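Local structure of disulfide oxidoreductase (Xylella fastidiosa, 2REM) at residues L149-V154 with R164-G169. The protein probably acts as a periplasmic thiol-disulfide oxidoreductase of the DsbA type, built on the thioredoxin fold. Sequence-based numbering, arbitrary orientation.
Sequences LKVRPV and RYMVTG
M166 reaches across to V151, R152 and P153, while the flat groups of the neighbouring residues, the Y165 ring and the R164 guanidinium, pack on each other within 164-169, away from this contact. R164 CG lies 3.6 Å above one face of the Y165 ring, offset toward its rim, and Y165 OH sits 3.1 Å above the centre of the R164 guanidinium plane. This is packing over a face, not a hydrogen bond; R164 NE instead forms a salt bridge with E13, and the Y165 ring has a cation-pi partner in R185. R164 and Y165 together form a classic beta bulge against strand 158-161.

Strands 158-161 and 165-167, with helix 172-190, make the C-terminal beta-beta-alpha unit of the thioredoxin fold. Y165 and V167 touch that helix, whereas M166 CB points toward the end of helix 135-151. With CG anti to the backbone N (chi1 175°) and chi2 also extended, M166 carries SD between the two backbones, whose V151 and M166 CA atoms are 7.4 Å apart. Its SD meets V151 CG1 at 3.5 Å, the two side chains crossing at a slant, and lies 3.6 Å from P153 CA. A bend at chi3 (57°) rests M166 CE in van der Waals contact with R152 O, 3.5 Å away, and V151 O, at 3.6 Å. R152, with positive phi (63°), is the first residue after helix 135-151 to leave helical phi/psi, and its side chain ends away from M166. I14 and T158 also pack against M166.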
ATOM      1  N   LEU A 149      -9.096  -7.571  -5.231  1.00 17.44           N
ATOM      2  CA  LEU A 149     -10.340  -8.136  -5.784  1.00 19.43           C
ATOM      3  C   LEU A 149     -11.546  -7.949  -4.860  1.00 19.32           C
ATOM      4  O   LEU A 149     -12.655  -7.697  -5.319  1.00 19.68           O
ATOM      5  CB  LEU A 149     -10.188  -9.620  -6.153  1.00 20.73           C
ATOM      6  CG  LEU A 149      -9.452  -9.925  -7.470  1.00 25.21           C
ATOM      7  CD1 LEU A 149      -9.230 -11.431  -7.666  1.00 28.52           C
ATOM      8  CD2 LEU A 149     -10.212  -9.369  -8.680  1.00 27.50           C
ATOM      9  N   LYS A 150     -11.319  -8.103  -3.561  1.00 17.75           N
ATOM     10  CA  LYS A 150     -12.338  -7.908  -2.529  1.00 19.01           C
ATOM     11  C   LYS A 150     -12.680  -6.418  -2.359  1.00 17.79           C
ATOM     12  O   LYS A 150     -13.859  -6.025  -2.335  1.00 18.06           O
ATOM     13  CB  LYS A 150     -11.771  -8.433  -1.206  1.00 18.72           C
ATOM     14  CG  LYS A 150     -12.760  -8.510  -0.059  1.00 22.27           C
ATOM     15  CD  LYS A 150     -12.933  -9.974   0.322  1.00 28.99           C
ATOM     16  CE  LYS A 150     -13.919 -10.164   1.456  1.00 29.91           C
ATOM     17  NZ  LYS A 150     -14.709 -11.402   1.211  1.00 33.95           N
ATOM     18  N   VAL A 151     -11.642  -5.603  -2.230  1.00 15.87           N
ATOM     19  CA  VAL A 151     -11.800  -4.175  -1.974  1.00 15.89           C
ATOM     20  C   VAL A 151     -12.412  -3.443  -3.168  1.00 15.88           C
ATOM     21  O   VAL A 151     -13.301  -2.591  -3.001  1.00 16.00           O
ATOM     22  CB  VAL A 151     -10.467  -3.538  -1.555  1.00 15.17           C
ATOM     23  CG1 VAL A 151     -10.524  -2.008  -1.647  1.00 13.68           C
ATOM     24  CG2 VAL A 151     -10.106  -3.992  -0.154  1.00 14.61           C
ATOM     25  N   ARG A 152     -11.947  -3.802  -4.359  1.00 16.05           N
ATOM     26  CA  ARG A 152     -12.412  -3.220  -5.639  1.00 17.27           C
ATOM     27  C   ARG A 152     -12.108  -1.726  -5.726  1.00 16.69           C
ATOM     28  O   ARG A 152     -13.006  -0.893  -5.923  1.00 17.14           O
ATOM     29  CB  ARG A 152     -13.891  -3.501  -5.892  1.00 18.10           C
ATOM     30  CG  ARG A 152     -14.232  -4.978  -5.971  1.00 18.86           C
ATOM     31  CD  ARG A 152     -13.995  -5.534  -7.369  1.00 19.33           C
ATOM     32  NE  ARG A 152     -15.030  -5.021  -8.264  1.00 23.20           N
ATOM     33  CZ  ARG A 152     -16.248  -5.542  -8.407  1.00 22.78           C
ATOM     34  NH1 ARG A 152     -17.102  -4.959  -9.236  1.00 22.83           N
ATOM     35  NH2 ARG A 152     -16.621  -6.654  -7.758  1.00 22.85           N
ATOM     36  N   PRO A 153     -10.826  -1.385  -5.585  1.00 16.02           N
ATOM     37  CA  PRO A 153     -10.452   0.005  -5.661  1.00 15.60           C
ATOM     38  C   PRO A 153     -10.582   0.451  -7.107  1.00 16.74           C
ATOM     39  O   PRO A 153     -10.539  -0.380  -8.008  1.00 15.83           O
ATOM     40  CB  PRO A 153      -8.974  -0.014  -5.242  1.00 14.79           C
ATOM     41  CG  PRO A 153      -8.473  -1.378  -5.726  1.00 14.18           C
ATOM     42  CD  PRO A 153      -9.656  -2.270  -5.371  1.00 15.33           C
ATOM     43  N   VAL A 154     -10.803   1.739  -7.306  1.00 17.28           N
ATOM     44  CA  VAL A 154     -10.661   2.362  -8.610  1.00 19.62           C
ATOM     45  C   VAL A 154      -9.434   3.268  -8.432  1.00 20.50           C
ATOM     46  O   VAL A 154      -9.524   4.385  -7.878  1.00 22.19           O
ATOM     47  CB  VAL A 154     -11.934   3.157  -8.998  1.00 20.59           C
ATOM     48  CG1 VAL A 154     -11.701   4.060 -10.204  1.00 23.58           C
ATOM     49  CG2 VAL A 154     -13.069   2.208  -9.295  1.00 19.29           C
ATOM     50  N   ARG A 164     -13.241  -2.677   5.410  1.00 13.50           N
ATOM     51  CA  ARG A 164     -14.673  -2.455   5.347  1.00 15.45           C
ATOM     52  C   ARG A 164     -15.019  -1.124   4.699  1.00 14.50           C
ATOM     53  O   ARG A 164     -16.045  -1.009   4.054  1.00 15.89           O
ATOM     54  CB  ARG A 164     -15.256  -2.510   6.755  1.00 15.97           C
ATOM     55  CG  ARG A 164     -16.732  -2.446   6.824  1.00 21.50           C
ATOM     56  CD  ARG A 164     -17.166  -2.872   8.208  1.00 28.13           C
ATOM     57  NE  ARG A 164     -18.606  -2.769   8.362  1.00 31.56           N
ATOM     58  CZ  ARG A 164     -19.214  -2.751   9.535  1.00 34.96           C
ATOM     59  NH1 ARG A 164     -18.497  -2.826  10.649  1.00 35.48           N
ATOM     60  NH2 ARG A 164     -20.533  -2.660   9.591  1.00 38.05           N
ATOM     61  N   TYR A 165     -14.188  -0.111   4.905  1.00 13.84           N
ATOM     62  CA  TYR A 165     -14.508   1.210   4.385  1.00 14.01           C
ATOM     63  C   TYR A 165     -13.409   1.681   3.487  1.00 13.43           C
ATOM     64  O   TYR A 165     -12.264   1.796   3.912  1.00 14.47           O
ATOM     65  CB  TYR A 165     -14.747   2.206   5.508  1.00 14.33           C
ATOM     66  CG  TYR A 165     -15.807   1.730   6.449  1.00 15.53           C
ATOM     67  CD1 TYR A 165     -15.473   1.254   7.713  1.00 17.37           C
ATOM     68  CD2 TYR A 165     -17.135   1.717   6.060  1.00 16.42           C
ATOM     69  CE1 TYR A 165     -16.451   0.791   8.574  1.00 18.82           C
ATOM     70  CE2 TYR A 165     -18.122   1.256   6.908  1.00 18.56           C
ATOM     71  CZ  TYR A 165     -17.761   0.804   8.164  1.00 18.59           C
ATOM     72  OH  TYR A 165     -18.723   0.352   9.008  1.00 22.00           O
ATOM     73  N   MET A 166     -13.770   1.963   2.247  1.00 13.05           N
ATOM     74  CA  MET A 166     -12.801   2.398   1.277  1.00 13.23           C
ATOM     75  C   MET A 166     -13.030   3.876   1.043  1.00 12.78           C
ATOM     76  O   MET A 166     -14.114   4.299   0.607  1.00 13.12           O
ATOM     77  CB  MET A 166     -12.940   1.586  -0.012  1.00 12.28           C
ATOM     78  CG  MET A 166     -12.026   2.061  -1.129  1.00 13.77           C
ATOM     79  SD  MET A 166     -12.106   0.952  -2.566  1.00 16.58           S
ATOM     80  CE  MET A 166     -13.832   0.924  -3.036  1.00 17.70           C
ATOM     81  N   VAL A 167     -11.998   4.647   1.344  1.00 12.53           N
ATOM     82  CA  VAL A 167     -12.071   6.102   1.227  1.00 12.73           C
ATOM     83  C   VAL A 167     -12.158   6.475  -0.250  1.00 13.53           C
ATOM     84  O   VAL A 167     -11.488   5.876  -1.097  1.00 13.26           O
ATOM     85  CB  VAL A 167     -10.853   6.770   1.894  1.00 11.77           C
ATOM     86  CG1 VAL A 167     -10.902   8.286   1.745  1.00 12.55           C
ATOM     87  CG2 VAL A 167     -10.808   6.407   3.391  1.00 12.25           C
ATOM     88  N   THR A 168     -12.990   7.470  -0.552  1.00 14.35           N
ATOM     89  CA  THR A 168     -13.092   7.998  -1.899  1.00 15.43           C
ATOM     90  C   THR A 168     -12.963   9.508  -1.754  1.00 16.98           C
ATOM     91  O   THR A 168     -13.940  10.260  -1.871  1.00 17.09           O
ATOM     92  CB  THR A 168     -14.422   7.587  -2.545  1.00 16.96           C
ATOM     93  OG1 THR A 168     -15.497   8.117  -1.770  1.00 16.06           O
ATOM     94  CG2 THR A 168     -14.554   6.059  -2.592  1.00 14.53           C
ATOM     95  N   GLY A 169     -11.747   9.937  -1.439  1.00 16.58           N
ATOM     96  CA  GLY A 169     -11.465  11.344  -1.194  1.00 19.07           C
ATOM     97  C   GLY A 169     -11.142  12.119  -2.463  1.00 20.86           C
ATOM     98  O   GLY A 169     -10.768  11.538  -3.488  1.00 20.65           O
TER